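Local atomic coordinates of Non-sulfated chondroitin lyase E66 (Autographa californica nucleopolyhedrovirus, PDB entry 3VSN), a protein that degrades chondroitin as a lyase in the viral envelope, is essential for oral infectivity and may open the peritrophic matrix of the host midgut. Residues A[228-233]-A[273-278]; A[237-242]-A[322-327]; A[380-385]-A[531-536]. One frame throughout, in Å; residues are numbered along the deposited sequence.

Contact 1 of 3, residues A[228-233]-A[273-278]; sequences FPYVTQ and VINTVG
N275 meets F228 and Y230 through its side-chain amide, whose ND2 donates to F228 O over 3.0 Å with an N-H...O angle of 156°. The acceptor lies almost in the amide plane of N275, while the donor is tilted 16° from the carbonyl plane of F228. This is the tight part of the contact. N275 CB comes within 3.1 Å of F228 O, and the buried phenyl group of F228 also packs on L255 and on Y254, the proton donor of the active site.

Y230 closes over the same amide. Its ring and the amide stand nearly perpendicular, and the amide points ND2 at one ring face, 3.6 Å from CE2 and displaced toward the rim. Beyond it, Y230 OH reaches 3.4 Å to G278 CA, at the first turn of helix 276-284.

N275 is the N-cap of that helix. With CG anti to the backbone N (chi1 -175°), OD1 is brought round to accept from G278 N at 3.1 Å, the donor standing well above the amide plane.

The contact is looser at its margins, where exposed P229 and V277 add little. Beside the Y230 hydroxyl one water spans the two segments, donating to N275 OD1 at 3.0 Å and hydrogen-bonded to Y230 OH at 3.0 Å.

Both ends of one neutral amide are therefore used: ND2 ties down the carbonyl of F228, just after helix 217-225, while OD1 caps the start of helix 276-284. Two bonds at OD1 and one at ND2 should fix the amide's rotation.

Contact 2 of 3, residues A[237-242]-A[322-327]; sequences LHVDSI and ADYSKV
The D240 carboxylate lies flat between A322 CB, over one face and 3.6 Å from its CG, and Y324 CB, over the other face and 3.3 Å from OD2. The oxygen edge of the carboxylate faces the backbone of 324-325. S325 holds both oxygens on their syn lone pairs: OG donates to OD1 at 2.7 Å, and the backbone N donates to OD2 at 2.6 Å with an angle of 166°. Y324 N adds a more bent bond to OD2 from the anti side, 27° out of the carboxylate plane. Three donors thus grip this buried acid, probably stabilising its charged form. D240 CG lies between its backbone N and carbonyl carbon (chi1 57°), which turns the carboxylate into the 322-327 loop.

Alongside, I242 CG1 packs tightly on A322 CB at 3.5 Å, and I242 CD1 reaches V327 CG2 at 3.9 Å. V239 CG2 approaches the Y324 ring obliquely; the ring's hydroxyl bonds to S648 O.

The acceptor comes from a type I turn, H238 to S241, and the donors from the bend joining strands 318-322 and 327-331. There A322 O takes both K326 N and V327 N, the pattern of a G1 beta bulge closing a beta hairpin.

Contact 3 of 3, residues A[380-385]-A[531-536]; sequences ANTVSF and SSVELV
F385 and V533 form the hydrophobic centre of this contact, in which a type I beta turn (T382 to F385) packs on an antiparallel sheet, probably part of the lyase's beta-sandwich region. V533 straddles the ring's rim: CG1 stands over one face, 4.0 Å from F385 CG, while CG2 lies beyond the rim, 3.7 Å from CD2. The opposite face is covered by S384 CB of the same turn. Two residues along, on the same side of the sheet, L535 CD2 approaches F385 CB at 4.1 Å, its side chain crossing that of F385 at about a right angle.

T382 extends the patch, its CG2 lying 3.8 Å from V533 CG2. With chi1 at 66°, T382 OG1 sits between the backbone N and the carbonyl carbon; from there it bonds to N379 N, leaving the methyl to face the strand.

In the next shell, the turn is closed by F385 N donating to T382 O, and I475 of the adjacent strand 472-480 and L391 of strand 390-391 beyond it pack against both F385 and L535. N381 O lies in the plane of the F385 ring at its edge and accepts from N530 ND2, tying the residue before the turn to strand 525-530. At the exposed end, N381 ND2 donates to a water at 2.8 Å, which reaches S532 OG through a weak 3.3 Å hydrogen bond.

Overall arrangement
Contacts 1 and 2 form one continuous region, their centres 12 Å apart. Strands 230-231 and 236-238 are parallel neighbours in a sheet, where V231 N lies 2.8 Å from L237 O, a probable hydrogen bond. A second probable bond, S241 OG to G278 O at 3.0 Å, ties the turn of contact 2 to the helix start of contact 1. Contact 1 is the nearer to catalysis, with the side chains of F228 and Y254 about 4 Å apart; in contact 2 the H238 side chain is about 11 Å from those of H246 and Y254. Contact 3 is separate, its centre 39 Å from that of contact 1 and 31 Å from that of contact 2, away from the catalytic residues.

Contact 1 of 3, residues A[228-233]-A[273-278]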
# COMPACT_ATOMS: atom_id res chain seq x y z
N PHE A 228 14.08 -2.99 11.75
CA PHE A 228 12.63 -2.77 11.76
C PHE A 228 11.94 -3.34 13.01
O PHE A 228 11.03 -4.16 12.90
CB PHE A 228 11.98 -3.27 10.46
CG PHE A 228 12.33 -2.43 9.26
CD1 PHE A 228 11.79 -1.16 9.10
CD2 PHE A 228 13.22 -2.91 8.30
CE1 PHE A 228 12.12 -0.38 8.00
CE2 PHE A 228 13.55 -2.14 7.20
CZ PHE A 228 13.00 -0.87 7.05
N PRO A 229 12.38 -2.89 14.21
CA PRO A 229 11.67 -3.32 15.41
C PRO A 229 10.28 -2.68 15.42
O PRO A 229 10.08 -1.65 14.78
CB PRO A 229 12.52 -2.72 16.54
CG PRO A 229 13.15 -1.51 15.93
CD PRO A 229 13.42 -1.89 14.50
N TYR A 230 9.33 -3.30 16.11
CA TYR A 230 8.03 -2.66 16.31
C TYR A 230 8.22 -1.39 17.13
O TYR A 230 8.97 -1.38 18.10
CB TYR A 230 7.05 -3.60 17.01
CG TYR A 230 6.73 -4.87 16.26
CD1 TYR A 230 5.93 -4.85 15.11
CD2 TYR A 230 7.22 -6.10 16.70
CE1 TYR A 230 5.63 -6.01 14.43
CE2 TYR A 230 6.93 -7.27 16.02
CZ TYR A 230 6.14 -7.22 14.89
OH TYR A 230 5.85 -8.38 14.21
N VAL A 231 7.56 -0.31 16.71
CA VAL A 231 7.56 0.94 17.47
C VAL A 231 6.12 1.27 17.88
O VAL A 231 5.18 0.77 17.26
CB VAL A 231 8.20 2.11 16.68
CG1 VAL A 231 9.65 1.80 16.33
CG2 VAL A 231 7.41 2.45 15.42
N THR A 232 5.95 2.09 18.91
CA THR A 232 4.60 2.46 19.34
C THR A 232 4.14 3.80 18.77
O THR A 232 2.94 4.05 18.65
CB THR A 232 4.43 2.42 20.88
OG1 THR A 232 5.57 3.01 21.51
CG2 THR A 232 4.28 0.98 21.35
N GLN A 233 5.09 4.65 18.41
CA GLN A 233 4.80 5.93 17.77
C GLN A 233 5.97 6.37 16.89
O GLN A 233 7.06 5.80 16.98
CB GLN A 233 4.43 7.01 18.81
CG GLN A 233 5.61 7.68 19.50
CD GLN A 233 6.52 6.71 20.23
OE1 GLN A 233 6.06 5.79 20.91
NE2 GLN A 233 7.83 6.91 20.08
N VAL A 273 18.83 -10.55 11.45
CA VAL A 273 19.06 -9.10 11.23
C VAL A 273 17.83 -8.26 10.85
O VAL A 273 17.82 -7.05 11.08
CB VAL A 273 20.23 -8.82 10.25
CG1 VAL A 273 21.53 -9.39 10.81
CG2 VAL A 273 19.94 -9.38 8.86
N ILE A 274 16.81 -8.88 10.27
CA ILE A 274 15.60 -8.16 9.86
C ILE A 274 14.35 -8.76 10.51
O ILE A 274 14.21 -9.97 10.58
CB ILE A 274 15.44 -8.14 8.32
CG1 ILE A 274 16.63 -7.43 7.67
CG2 ILE A 274 14.14 -7.46 7.92
CD1 ILE A 274 16.68 -7.53 6.16
N ASN A 275 13.45 -7.89 10.98
CA ASN A 275 12.15 -8.33 11.49
C ASN A 275 11.25 -8.82 10.34
O ASN A 275 10.31 -8.14 9.94
CB ASN A 275 11.49 -7.20 12.29
CG ASN A 275 10.19 -7.61 12.95
OD1 ASN A 275 9.81 -8.78 12.97
ND2 ASN A 275 9.48 -6.63 13.51
N THR A 276 11.57 -10.01 9.84
CA THR A 276 10.90 -10.59 8.67
C THR A 276 9.41 -10.82 8.88
O THR A 276 8.60 -10.56 7.98
CB THR A 276 11.61 -11.89 8.20
OG1 THR A 276 12.93 -11.57 7.77
CG2 THR A 276 10.86 -12.55 7.04
N VAL A 277 9.04 -11.30 10.07
CA VAL A 277 7.63 -11.53 10.40
C VAL A 277 6.85 -10.21 10.35
O VAL A 277 5.80 -10.12 9.71
CB VAL A 277 7.45 -12.24 11.76
CG1 VAL A 277 5.98 -12.30 12.15
CG2 VAL A 277 8.04 -13.65 11.70
N GLY A 278 7.38 -9.19 11.02
CA GLY A 278 6.79 -7.85 11.03
C GLY A 278 6.60 -7.27 9.63
O GLY A 278 5.53 -6.73 9.32
O HOH W 1 8.13 -10.28 14.90

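Contact 2 of 3, residues A[237-242]-A[322-327]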
# COMPACT_ATOMS: atom_id res chain seq x y z
N LEU A 237 7.91 0.62 11.78
CA LEU A 237 6.88 -0.40 11.75
C LEU A 237 6.10 -0.37 13.06
O LEU A 237 6.63 -0.72 14.11
CB LEU A 237 7.52 -1.78 11.55
CG LEU A 237 6.61 -2.97 11.30
CD1 LEU A 237 5.92 -2.84 9.95
CD2 LEU A 237 7.41 -4.25 11.38
N HIS A 238 4.85 0.08 12.99
CA HIS A 238 4.01 0.12 14.19
C HIS A 238 3.65 -1.27 14.65
O HIS A 238 3.78 -2.23 13.88
CB HIS A 238 2.80 1.02 13.98
CG HIS A 238 3.07 2.48 14.27
ND1 HIS A 238 4.22 3.09 13.92
CD2 HIS A 238 2.28 3.45 14.90
CE1 HIS A 238 4.18 4.38 14.32
NE2 HIS A 238 2.99 4.60 14.91
N VAL A 239 3.21 -1.39 15.90
CA VAL A 239 3.02 -2.70 16.54
C VAL A 239 2.08 -3.65 15.80
O VAL A 239 2.22 -4.87 15.92
CB VAL A 239 2.57 -2.58 18.02
CG1 VAL A 239 3.66 -1.94 18.88
CG2 VAL A 239 1.25 -1.83 18.14
N ASP A 240 1.14 -3.09 15.05
CA ASP A 240 0.20 -3.90 14.28
C ASP A 240 0.60 -4.03 12.80
O ASP A 240 -0.24 -4.31 11.94
CB ASP A 240 -1.24 -3.37 14.42
CG ASP A 240 -1.39 -1.91 14.00
OD1 ASP A 240 -0.40 -1.27 13.59
OD2 ASP A 240 -2.53 -1.40 14.08
N SER A 241 1.89 -3.83 12.53
CA SER A 241 2.46 -4.00 11.19
C SER A 241 1.81 -3.14 10.10
O SER A 241 1.32 -3.64 9.09
CB SER A 241 2.48 -5.48 10.78
OG SER A 241 3.50 -6.16 11.48
N ILE A 242 1.80 -1.83 10.35
CA ILE A 242 1.57 -0.84 9.31
C ILE A 242 2.77 0.10 9.36
O ILE A 242 3.20 0.49 10.45
CB ILE A 242 0.25 -0.06 9.52
CG1 ILE A 242 -0.97 -0.98 9.33
CG2 ILE A 242 0.16 1.16 8.61
CD1 ILE A 242 -1.13 -1.59 7.95
N ALA A 322 -5.26 -4.23 11.18
CA ALA A 322 -4.31 -3.50 12.00
C ALA A 322 -5.15 -2.64 12.94
O ALA A 322 -5.67 -1.60 12.54
CB ALA A 322 -3.41 -2.65 11.13
N ASP A 323 -5.31 -3.12 14.18
CA ASP A 323 -6.32 -2.57 15.10
C ASP A 323 -5.96 -1.21 15.70
O ASP A 323 -6.85 -0.48 16.14
CB ASP A 323 -6.59 -3.56 16.24
CG ASP A 323 -7.20 -4.87 15.75
OD1 ASP A 323 -7.68 -4.96 14.59
OD2 ASP A 323 -7.19 -5.83 16.55
N TYR A 324 -4.68 -0.88 15.72
CA TYR A 324 -4.22 0.42 16.23
C TYR A 324 -4.05 1.45 15.12
O TYR A 324 -4.42 2.62 15.28
CB TYR A 324 -2.88 0.26 16.95
CG TYR A 324 -2.98 -0.29 18.36
CD1 TYR A 324 -3.34 0.54 19.42
CD2 TYR A 324 -2.69 -1.62 18.62
CE1 TYR A 324 -3.42 0.05 20.71
CE2 TYR A 324 -2.77 -2.13 19.91
CZ TYR A 324 -3.13 -1.29 20.96
OH TYR A 324 -3.20 -1.78 22.24
N SER A 325 -3.46 1.02 14.00
CA SER A 325 -3.17 1.91 12.87
C SER A 325 -4.40 2.09 11.98
O SER A 325 -4.45 3.03 11.17
CB SER A 325 -2.01 1.35 12.05
OG SER A 325 -0.84 1.24 12.85
N LYS A 326 -5.37 1.19 12.13
CA LYS A 326 -6.70 1.26 11.50
C LYS A 326 -6.71 0.91 10.01
O LYS A 326 -6.98 1.77 9.16
CB LYS A 326 -7.41 2.61 11.76
CG LYS A 326 -7.33 3.13 13.20
CD LYS A 326 -7.86 2.13 14.22
CE LYS A 326 -7.81 2.70 15.63
NZ LYS A 326 -8.36 1.76 16.65
N VAL A 327 -6.41 -0.34 9.70
CA VAL A 327 -6.52 -0.85 8.33
C VAL A 327 -7.20 -2.22 8.38
O VAL A 327 -6.82 -3.08 9.18
CB VAL A 327 -5.13 -0.96 7.63
CG1 VAL A 327 -5.28 -1.50 6.21
CG2 VAL A 327 -4.43 0.39 7.59

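Contact 3 of 3, residues A[380-385]-A[531-536]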
# COMPACT_ATOMS: atom_id res chain seq x y z
N ALA A 380 -5.14 13.11 -12.40
CA ALA A 380 -5.58 14.39 -11.81
C ALA A 380 -7.09 14.65 -11.95
O ALA A 380 -7.68 15.32 -11.11
CB ALA A 380 -4.79 15.55 -12.39
N ASN A 381 -7.70 14.09 -13.00
CA ASN A 381 -9.12 14.30 -13.28
C ASN A 381 -10.05 13.24 -12.69
O ASN A 381 -11.27 13.41 -12.69
CB ASN A 381 -9.35 14.38 -14.80
CG ASN A 381 -8.59 15.52 -15.44
OD1 ASN A 381 -8.56 16.64 -14.92
ND2 ASN A 381 -7.96 15.24 -16.58
N THR A 382 -9.48 12.14 -12.20
CA THR A 382 -10.28 11.03 -11.68
C THR A 382 -10.02 10.73 -10.20
O THR A 382 -10.79 9.99 -9.57
CB THR A 382 -10.08 9.74 -12.50
OG1 THR A 382 -8.73 9.28 -12.36
CG2 THR A 382 -10.38 9.97 -13.98
N VAL A 383 -8.95 11.30 -9.64
CA VAL A 383 -8.50 10.97 -8.28
C VAL A 383 -9.48 11.43 -7.19
O VAL A 383 -9.40 10.97 -6.04
CB VAL A 383 -7.05 11.47 -8.02
CG1 VAL A 383 -7.01 12.97 -7.80
CG2 VAL A 383 -6.40 10.74 -6.85
N SER A 384 -10.40 12.32 -7.55
CA SER A 384 -11.42 12.83 -6.63
C SER A 384 -12.60 11.87 -6.49
O SER A 384 -13.49 12.11 -5.67
CB SER A 384 -11.94 14.18 -7.11
OG SER A 384 -10.93 15.17 -7.03
N PHE A 385 -12.61 10.81 -7.28
CA PHE A 385 -13.79 9.96 -7.41
C PHE A 385 -13.46 8.49 -7.19
O PHE A 385 -12.54 7.94 -7.79
CB PHE A 385 -14.43 10.17 -8.79
CG PHE A 385 -14.61 11.62 -9.16
CD1 PHE A 385 -15.69 12.35 -8.66
CD2 PHE A 385 -13.68 12.27 -9.97
CE1 PHE A 385 -15.84 13.69 -8.98
CE2 PHE A 385 -13.83 13.61 -10.29
CZ PHE A 385 -14.92 14.32 -9.80
N SER A 531 -15.61 15.81 -17.74
CA SER A 531 -15.57 15.10 -19.03
C SER A 531 -14.81 13.77 -18.98
O SER A 531 -14.77 13.05 -19.98
CB SER A 531 -14.97 16.01 -20.10
OG SER A 531 -13.65 16.39 -19.76
N SER A 532 -14.22 13.43 -17.83
CA SER A 532 -13.40 12.23 -17.69
C SER A 532 -14.06 11.14 -16.83
O SER A 532 -13.54 10.02 -16.75
CB SER A 532 -12.04 12.58 -17.08
OG SER A 532 -11.35 13.54 -17.86
N VAL A 533 -15.18 11.47 -16.20
CA VAL A 533 -15.77 10.62 -15.16
C VAL A 533 -17.29 10.47 -15.30
O VAL A 533 -17.99 11.44 -15.62
CB VAL A 533 -15.42 11.16 -13.75
CG1 VAL A 533 -16.09 10.33 -12.66
CG2 VAL A 533 -13.92 11.19 -13.54
N GLU A 534 -17.78 9.25 -15.07
CA GLU A 534 -19.22 9.00 -14.89
C GLU A 534 -19.44 8.32 -13.53
O GLU A 534 -18.64 7.48 -13.10
CB GLU A 534 -19.79 8.14 -16.03
CG GLU A 534 -21.31 8.14 -16.11
CD GLU A 534 -21.87 7.15 -17.13
OE1 GLU A 534 -21.16 6.18 -17.51
OE2 GLU A 534 -23.04 7.33 -17.55
N LEU A 535 -20.53 8.69 -12.86
CA LEU A 535 -20.82 8.19 -11.51
C LEU A 535 -22.20 7.58 -11.38
O LEU A 535 -23.15 8.00 -12.06
CB LEU A 535 -20.73 9.32 -10.48
CG LEU A 535 -19.49 10.21 -10.37
CD1 LEU A 535 -19.79 11.38 -9.43
CD2 LEU A 535 -18.28 9.42 -9.87
N VAL A 536 -22.31 6.59 -10.51
CA VAL A 536 -23.58 6.22 -9.88
C VAL A 536 -23.45 6.73 -8.45
O VAL A 536 -22.45 6.44 -7.78
CB VAL A 536 -23.82 4.70 -9.89
CG1 VAL A 536 -25.11 4.37 -9.15
CG2 VAL A 536 -23.86 4.17 -11.31
O HOH W 2 -8.12 12.72 -17.81